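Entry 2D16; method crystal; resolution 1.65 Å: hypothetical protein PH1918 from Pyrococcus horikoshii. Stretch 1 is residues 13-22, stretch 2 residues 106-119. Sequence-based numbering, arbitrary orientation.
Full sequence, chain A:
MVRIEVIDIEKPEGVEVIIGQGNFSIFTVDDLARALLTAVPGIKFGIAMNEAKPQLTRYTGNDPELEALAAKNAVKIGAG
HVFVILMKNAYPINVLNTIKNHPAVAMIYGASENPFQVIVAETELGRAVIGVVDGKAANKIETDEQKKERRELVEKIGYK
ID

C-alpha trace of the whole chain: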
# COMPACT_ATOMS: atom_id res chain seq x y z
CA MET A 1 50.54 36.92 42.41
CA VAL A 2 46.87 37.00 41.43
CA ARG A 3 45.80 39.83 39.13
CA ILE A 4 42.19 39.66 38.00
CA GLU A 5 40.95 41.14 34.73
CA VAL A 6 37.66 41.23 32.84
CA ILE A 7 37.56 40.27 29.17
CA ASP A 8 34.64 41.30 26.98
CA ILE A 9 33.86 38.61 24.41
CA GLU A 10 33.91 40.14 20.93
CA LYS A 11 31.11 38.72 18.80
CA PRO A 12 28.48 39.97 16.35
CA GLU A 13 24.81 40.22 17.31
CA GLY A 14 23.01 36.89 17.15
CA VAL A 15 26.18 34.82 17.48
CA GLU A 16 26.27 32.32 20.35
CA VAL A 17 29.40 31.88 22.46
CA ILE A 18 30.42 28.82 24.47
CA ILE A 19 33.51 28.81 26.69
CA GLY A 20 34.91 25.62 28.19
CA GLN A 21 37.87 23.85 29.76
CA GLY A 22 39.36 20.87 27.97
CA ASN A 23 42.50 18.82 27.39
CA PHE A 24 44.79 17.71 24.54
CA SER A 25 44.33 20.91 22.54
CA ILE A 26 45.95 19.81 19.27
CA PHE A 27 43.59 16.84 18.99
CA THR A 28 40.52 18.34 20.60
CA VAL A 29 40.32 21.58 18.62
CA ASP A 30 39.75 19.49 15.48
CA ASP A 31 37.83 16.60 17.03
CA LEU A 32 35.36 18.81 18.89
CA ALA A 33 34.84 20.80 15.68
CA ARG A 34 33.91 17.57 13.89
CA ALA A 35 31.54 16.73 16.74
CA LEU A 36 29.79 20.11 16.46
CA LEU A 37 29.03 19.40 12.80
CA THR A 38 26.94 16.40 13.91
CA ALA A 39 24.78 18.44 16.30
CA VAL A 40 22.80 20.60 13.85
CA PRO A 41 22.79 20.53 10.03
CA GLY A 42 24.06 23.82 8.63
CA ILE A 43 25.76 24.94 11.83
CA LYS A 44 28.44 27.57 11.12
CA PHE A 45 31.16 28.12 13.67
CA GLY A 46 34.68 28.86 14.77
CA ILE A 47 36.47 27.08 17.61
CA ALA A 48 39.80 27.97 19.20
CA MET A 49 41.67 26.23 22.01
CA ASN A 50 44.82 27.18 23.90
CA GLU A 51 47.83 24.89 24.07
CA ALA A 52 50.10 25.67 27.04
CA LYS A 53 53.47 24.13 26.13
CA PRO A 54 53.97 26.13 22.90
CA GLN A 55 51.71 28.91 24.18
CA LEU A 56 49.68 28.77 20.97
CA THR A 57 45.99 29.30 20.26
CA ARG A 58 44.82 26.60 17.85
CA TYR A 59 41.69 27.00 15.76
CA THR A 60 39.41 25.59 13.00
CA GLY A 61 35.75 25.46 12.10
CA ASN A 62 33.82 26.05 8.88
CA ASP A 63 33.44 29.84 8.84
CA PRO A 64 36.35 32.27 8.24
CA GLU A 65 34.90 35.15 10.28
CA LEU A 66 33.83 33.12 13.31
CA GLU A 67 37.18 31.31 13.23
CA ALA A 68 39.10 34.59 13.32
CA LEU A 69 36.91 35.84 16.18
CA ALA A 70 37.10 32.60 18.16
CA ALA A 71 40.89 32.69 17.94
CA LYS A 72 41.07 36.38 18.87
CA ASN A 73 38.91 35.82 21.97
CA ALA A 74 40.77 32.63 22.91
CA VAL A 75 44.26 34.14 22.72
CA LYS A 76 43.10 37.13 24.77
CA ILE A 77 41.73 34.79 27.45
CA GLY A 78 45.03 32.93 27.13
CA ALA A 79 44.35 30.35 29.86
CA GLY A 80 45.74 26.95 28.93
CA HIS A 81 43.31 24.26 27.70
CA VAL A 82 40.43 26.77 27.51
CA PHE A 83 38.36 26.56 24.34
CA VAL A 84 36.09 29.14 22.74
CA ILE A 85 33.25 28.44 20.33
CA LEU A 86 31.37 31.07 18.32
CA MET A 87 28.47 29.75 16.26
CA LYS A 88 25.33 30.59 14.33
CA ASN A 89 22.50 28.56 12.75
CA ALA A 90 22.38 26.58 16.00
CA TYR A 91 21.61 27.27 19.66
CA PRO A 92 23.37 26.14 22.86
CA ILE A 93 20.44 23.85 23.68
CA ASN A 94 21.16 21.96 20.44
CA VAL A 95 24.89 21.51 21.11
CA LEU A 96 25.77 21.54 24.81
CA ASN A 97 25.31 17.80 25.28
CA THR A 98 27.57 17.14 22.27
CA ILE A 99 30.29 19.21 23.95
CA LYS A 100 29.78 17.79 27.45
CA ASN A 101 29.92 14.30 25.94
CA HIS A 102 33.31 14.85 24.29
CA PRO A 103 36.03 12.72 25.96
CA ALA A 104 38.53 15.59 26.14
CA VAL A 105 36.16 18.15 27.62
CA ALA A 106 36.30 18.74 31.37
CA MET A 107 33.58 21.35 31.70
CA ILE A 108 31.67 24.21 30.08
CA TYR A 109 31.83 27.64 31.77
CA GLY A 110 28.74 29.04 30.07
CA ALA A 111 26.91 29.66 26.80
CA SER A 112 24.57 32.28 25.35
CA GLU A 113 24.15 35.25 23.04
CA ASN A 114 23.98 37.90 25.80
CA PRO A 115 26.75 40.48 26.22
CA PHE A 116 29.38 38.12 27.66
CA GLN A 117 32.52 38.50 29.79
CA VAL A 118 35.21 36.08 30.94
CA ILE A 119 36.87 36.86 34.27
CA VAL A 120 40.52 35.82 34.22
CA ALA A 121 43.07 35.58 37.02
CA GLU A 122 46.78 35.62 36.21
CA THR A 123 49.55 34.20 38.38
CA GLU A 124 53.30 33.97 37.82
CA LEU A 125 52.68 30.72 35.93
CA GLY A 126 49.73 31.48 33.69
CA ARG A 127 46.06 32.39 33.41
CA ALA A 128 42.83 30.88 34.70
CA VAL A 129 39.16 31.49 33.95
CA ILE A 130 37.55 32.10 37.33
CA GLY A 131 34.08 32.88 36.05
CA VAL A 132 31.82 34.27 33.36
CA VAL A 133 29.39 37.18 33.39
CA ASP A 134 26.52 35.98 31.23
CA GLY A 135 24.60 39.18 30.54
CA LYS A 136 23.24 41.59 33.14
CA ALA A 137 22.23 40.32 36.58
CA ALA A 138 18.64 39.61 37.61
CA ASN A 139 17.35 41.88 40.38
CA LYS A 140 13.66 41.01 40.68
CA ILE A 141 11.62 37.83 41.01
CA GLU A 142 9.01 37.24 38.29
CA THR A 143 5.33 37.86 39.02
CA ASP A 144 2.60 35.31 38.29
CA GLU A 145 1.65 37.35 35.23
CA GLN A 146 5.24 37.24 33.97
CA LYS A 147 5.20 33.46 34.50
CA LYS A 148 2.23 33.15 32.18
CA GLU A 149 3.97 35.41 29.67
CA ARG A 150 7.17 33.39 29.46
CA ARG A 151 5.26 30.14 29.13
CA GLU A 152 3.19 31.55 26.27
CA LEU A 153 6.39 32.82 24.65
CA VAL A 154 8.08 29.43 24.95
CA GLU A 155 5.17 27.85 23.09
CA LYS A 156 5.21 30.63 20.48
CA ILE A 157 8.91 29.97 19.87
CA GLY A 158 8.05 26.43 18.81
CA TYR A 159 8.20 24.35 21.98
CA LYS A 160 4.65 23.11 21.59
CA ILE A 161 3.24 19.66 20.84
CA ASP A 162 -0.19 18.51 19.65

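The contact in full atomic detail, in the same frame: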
# COMPACT_ATOMS: atom_id res chain seq x y z
N GLU A 13 26.15 40.46 16.79
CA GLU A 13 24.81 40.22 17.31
C GLU A 13 24.26 38.92 16.74
O GLU A 13 24.45 38.60 15.57
CB GLU A 13 23.90 41.39 16.92
CG GLU A 13 22.53 41.38 17.57
CD GLU A 13 21.69 42.58 17.17
OE1 GLU A 13 22.16 43.73 17.34
OE2 GLU A 13 20.55 42.38 16.70
N GLY A 14 23.59 38.15 17.59
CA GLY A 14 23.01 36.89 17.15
C GLY A 14 23.93 35.68 17.25
O GLY A 14 23.47 34.54 17.19
N VAL A 15 25.23 35.92 17.38
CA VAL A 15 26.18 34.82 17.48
C VAL A 15 26.26 34.29 18.91
O VAL A 15 26.33 35.07 19.86
CB VAL A 15 27.59 35.26 17.00
CG1 VAL A 15 28.64 34.22 17.38
CG2 VAL A 15 27.56 35.44 15.49
N GLU A 16 26.22 32.97 19.04
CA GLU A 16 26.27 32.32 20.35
C GLU A 16 27.71 32.00 20.73
O GLU A 16 28.50 31.59 19.88
CB GLU A 16 25.48 31.01 20.32
CG GLU A 16 24.04 31.10 19.81
CD GLU A 16 23.05 31.53 20.88
OE1 GLU A 16 23.39 31.46 22.08
OE2 GLU A 16 21.93 31.92 20.52
N VAL A 17 28.06 32.19 22.00
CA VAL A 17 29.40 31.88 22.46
C VAL A 17 29.35 30.80 23.53
O VAL A 17 28.43 30.77 24.36
CB VAL A 17 30.12 33.13 23.04
CG1 VAL A 17 29.39 33.65 24.27
CG2 VAL A 17 31.57 32.78 23.40
N ILE A 18 30.32 29.89 23.49
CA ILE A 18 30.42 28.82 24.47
C ILE A 18 31.89 28.77 24.89
O ILE A 18 32.78 28.69 24.04
CB ILE A 18 30.03 27.45 23.88
CG1 ILE A 18 28.61 27.51 23.30
CG2 ILE A 18 30.10 26.38 24.97
CD1 ILE A 18 28.18 26.23 22.60
N ILE A 19 32.15 28.85 26.19
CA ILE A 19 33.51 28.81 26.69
C ILE A 19 33.65 27.57 27.57
O ILE A 19 32.78 27.30 28.39
CB ILE A 19 33.84 30.04 27.57
CG1 ILE A 19 33.43 31.34 26.85
CG2 ILE A 19 35.33 30.06 27.90
CD1 ILE A 19 34.18 31.60 25.57
N GLY A 20 34.73 26.82 27.39
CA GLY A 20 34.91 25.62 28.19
C GLY A 20 36.35 25.32 28.54
O GLY A 20 37.27 26.02 28.11
N GLN A 21 36.54 24.28 29.34
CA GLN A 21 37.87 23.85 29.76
C GLN A 21 38.05 22.42 29.27
O GLN A 21 37.22 21.54 29.55
CB GLN A 21 37.98 23.90 31.29
CG GLN A 21 39.38 23.55 31.83
CD GLN A 21 40.40 24.66 31.65
OE1 GLN A 21 40.05 25.85 31.67
NE2 GLN A 21 41.67 24.29 31.47
N GLY A 22 39.12 22.19 28.51
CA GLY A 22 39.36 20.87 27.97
C GLY A 22 40.75 20.32 28.21
O GLY A 22 41.41 20.66 29.19
N ALA A 106 36.44 18.85 29.92
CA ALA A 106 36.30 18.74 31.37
C ALA A 106 34.98 19.39 31.77
O ALA A 106 34.15 18.77 32.43
CB ALA A 106 37.46 19.44 32.06
N MET A 107 34.79 20.64 31.36
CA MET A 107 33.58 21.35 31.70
C MET A 107 33.30 22.52 30.76
O MET A 107 34.15 22.90 29.95
CB MET A 107 33.65 21.86 33.15
CG MET A 107 34.84 22.76 33.44
SD MET A 107 34.63 24.46 32.89
CE MET A 107 33.46 25.07 34.13
N ILE A 108 32.10 23.06 30.88
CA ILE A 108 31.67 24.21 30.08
C ILE A 108 31.34 25.34 31.06
O ILE A 108 30.50 25.17 31.94
CB ILE A 108 30.42 23.88 29.24
CG1 ILE A 108 30.70 22.69 28.32
CG2 ILE A 108 30.01 25.11 28.42
CD1 ILE A 108 29.50 22.27 27.48
N TYR A 109 32.02 26.47 30.91
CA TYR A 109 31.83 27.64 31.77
C TYR A 109 30.46 28.30 31.59
O TYR A 109 29.81 28.70 32.56
CB TYR A 109 32.94 28.67 31.51
CG TYR A 109 34.31 28.22 31.96
CD1 TYR A 109 34.65 28.20 33.31
CD2 TYR A 109 35.27 27.82 31.03
CE1 TYR A 109 35.92 27.78 33.74
CE2 TYR A 109 36.54 27.40 31.45
CZ TYR A 109 36.86 27.38 32.80
OH TYR A 109 38.11 26.97 33.21
N GLY A 110 30.02 28.41 30.34
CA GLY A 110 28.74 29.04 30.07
C GLY A 110 28.48 29.14 28.58
O GLY A 110 29.36 28.85 27.78
N ALA A 111 27.27 29.54 28.21
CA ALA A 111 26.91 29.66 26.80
C ALA A 111 25.67 30.52 26.62
O ALA A 111 24.69 30.37 27.34
CB ALA A 111 26.65 28.28 26.21
N SER A 112 25.71 31.42 25.64
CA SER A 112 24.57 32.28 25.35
C SER A 112 24.91 33.30 24.28
O SER A 112 25.99 33.27 23.69
CB SER A 112 24.10 33.02 26.61
OG SER A 112 24.82 34.22 26.81
N GLU A 113 23.96 34.20 24.02
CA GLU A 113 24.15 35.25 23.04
C GLU A 113 24.08 36.63 23.72
O GLU A 113 24.08 37.65 23.04
CB GLU A 113 23.08 35.17 21.94
CG GLU A 113 21.67 35.51 22.40
CD GLU A 113 20.71 35.74 21.25
OE1 GLU A 113 21.03 36.57 20.37
OE2 GLU A 113 19.64 35.10 21.22
N ASN A 114 24.02 36.64 25.05
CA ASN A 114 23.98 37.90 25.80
C ASN A 114 25.35 38.56 25.75
O ASN A 114 26.32 37.96 25.29
CB ASN A 114 23.69 37.67 27.29
CG ASN A 114 22.35 37.05 27.57
OD1 ASN A 114 21.33 37.45 27.02
ND2 ASN A 114 22.34 36.07 28.47
N PRO A 115 25.44 39.82 26.21
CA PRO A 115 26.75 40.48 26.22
C PRO A 115 27.47 39.54 27.19
O PRO A 115 26.92 39.20 28.24
CB PRO A 115 26.43 41.84 26.82
CG PRO A 115 25.04 42.11 26.29
CD PRO A 115 24.36 40.78 26.51
N PHE A 116 28.68 39.12 26.86
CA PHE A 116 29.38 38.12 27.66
C PHE A 116 30.79 38.52 28.07
O PHE A 116 31.53 39.10 27.27
CB PHE A 116 29.43 36.84 26.82
CG PHE A 116 29.55 35.57 27.61
CD1 PHE A 116 28.42 34.86 27.99
CD2 PHE A 116 30.80 35.04 27.92
CE1 PHE A 116 28.52 33.64 28.65
CE2 PHE A 116 30.92 33.81 28.58
CZ PHE A 116 29.77 33.11 28.95
N GLN A 117 31.18 38.19 29.30
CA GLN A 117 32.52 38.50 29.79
C GLN A 117 33.15 37.27 30.43
O GLN A 117 32.46 36.43 31.01
CB GLN A 117 32.50 39.61 30.84
CG GLN A 117 31.89 40.91 30.40
CD GLN A 117 31.93 41.94 31.51
OE1 GLN A 117 31.65 41.63 32.67
NE2 GLN A 117 32.28 43.18 31.17
N VAL A 118 34.47 37.18 30.33
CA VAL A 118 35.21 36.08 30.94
C VAL A 118 36.13 36.73 31.97
O VAL A 118 36.91 37.63 31.64
CB VAL A 118 36.05 35.29 29.88
CG1 VAL A 118 36.91 34.22 30.58
CG2 VAL A 118 35.12 34.62 28.87
N ILE A 119 36.02 36.30 33.23
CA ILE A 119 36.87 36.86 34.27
C ILE A 119 38.09 35.96 34.38
O ILE A 119 37.98 34.76 34.62
CB ILE A 119 36.13 36.91 35.63
CG1 ILE A 119 34.84 37.71 35.47
CG2 ILE A 119 37.03 37.56 36.68
CD1 ILE A 119 34.05 37.87 36.76
O HOH W 1 23.09 38.60 20.19

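Residues 16-22 and 106-112 pair as antiparallel strands, their N-to-C directions 158° apart, and seven main-chain hydrogen bonds join them. Val 17 and Ser 112 bond reciprocally, Val 17 N to Ser 112 O at 2.9 Å and Ser 112 N to Val 17 O at 3.1 Å. Next, Ile 19 N reaches Gly 110 O (3.2 Å), but Ile 19 O accepts from Tyr 109 N (2.8 Å): the register slips by one between Ile 19 and Gly 20, forming a beta bulge. Beyond it, Gln 21 N donates to Met 107 O at 2.8 Å, while Gln 21 O receives both Met 107 N (3.2 Å) and Ala 106 N (2.8 Å). Close CA-H...O approaches supplement this ladder, the shortest from Ala 111 CA to Val 17 O at 3.1 Å. At Gly 20 the strands come so near that an ideal CB would lie 2.9 Å from Met 107 O, a clash that glycine avoids.

Apolar side chains pack on both faces of the sheet. On one, Ile 18 meets Ala 111 (CG1 to CB, 3.6 Å) and Ile 108 (CG2 to CG2, 3.7 Å). On the other, Val 17 CG1 sits over a face of the Phe 116 ring, 4.1 Å from its centroid and 19° off the normal, a CH-pi contact. Ile 19 packs against Phe 116 as well (CG1 to CE2, 3.9 Å) and touches Tyr 109 through CG2 to CD2 at 3.8 Å.

Among the polar contacts, Tyr 109 OH donates to Gln 21 OE1 at 2.7 Å, tying the bulge to the strand opposite. Near Gly 14, a water accepts from Gly 14 N (2.7 Å) and lies 2.9 Å from Glu 113 OE1, bridging the loops. Glu 16 OE2 and Glu 113 OE2, like in charge, stand 4.0 Å apart with no bond between them.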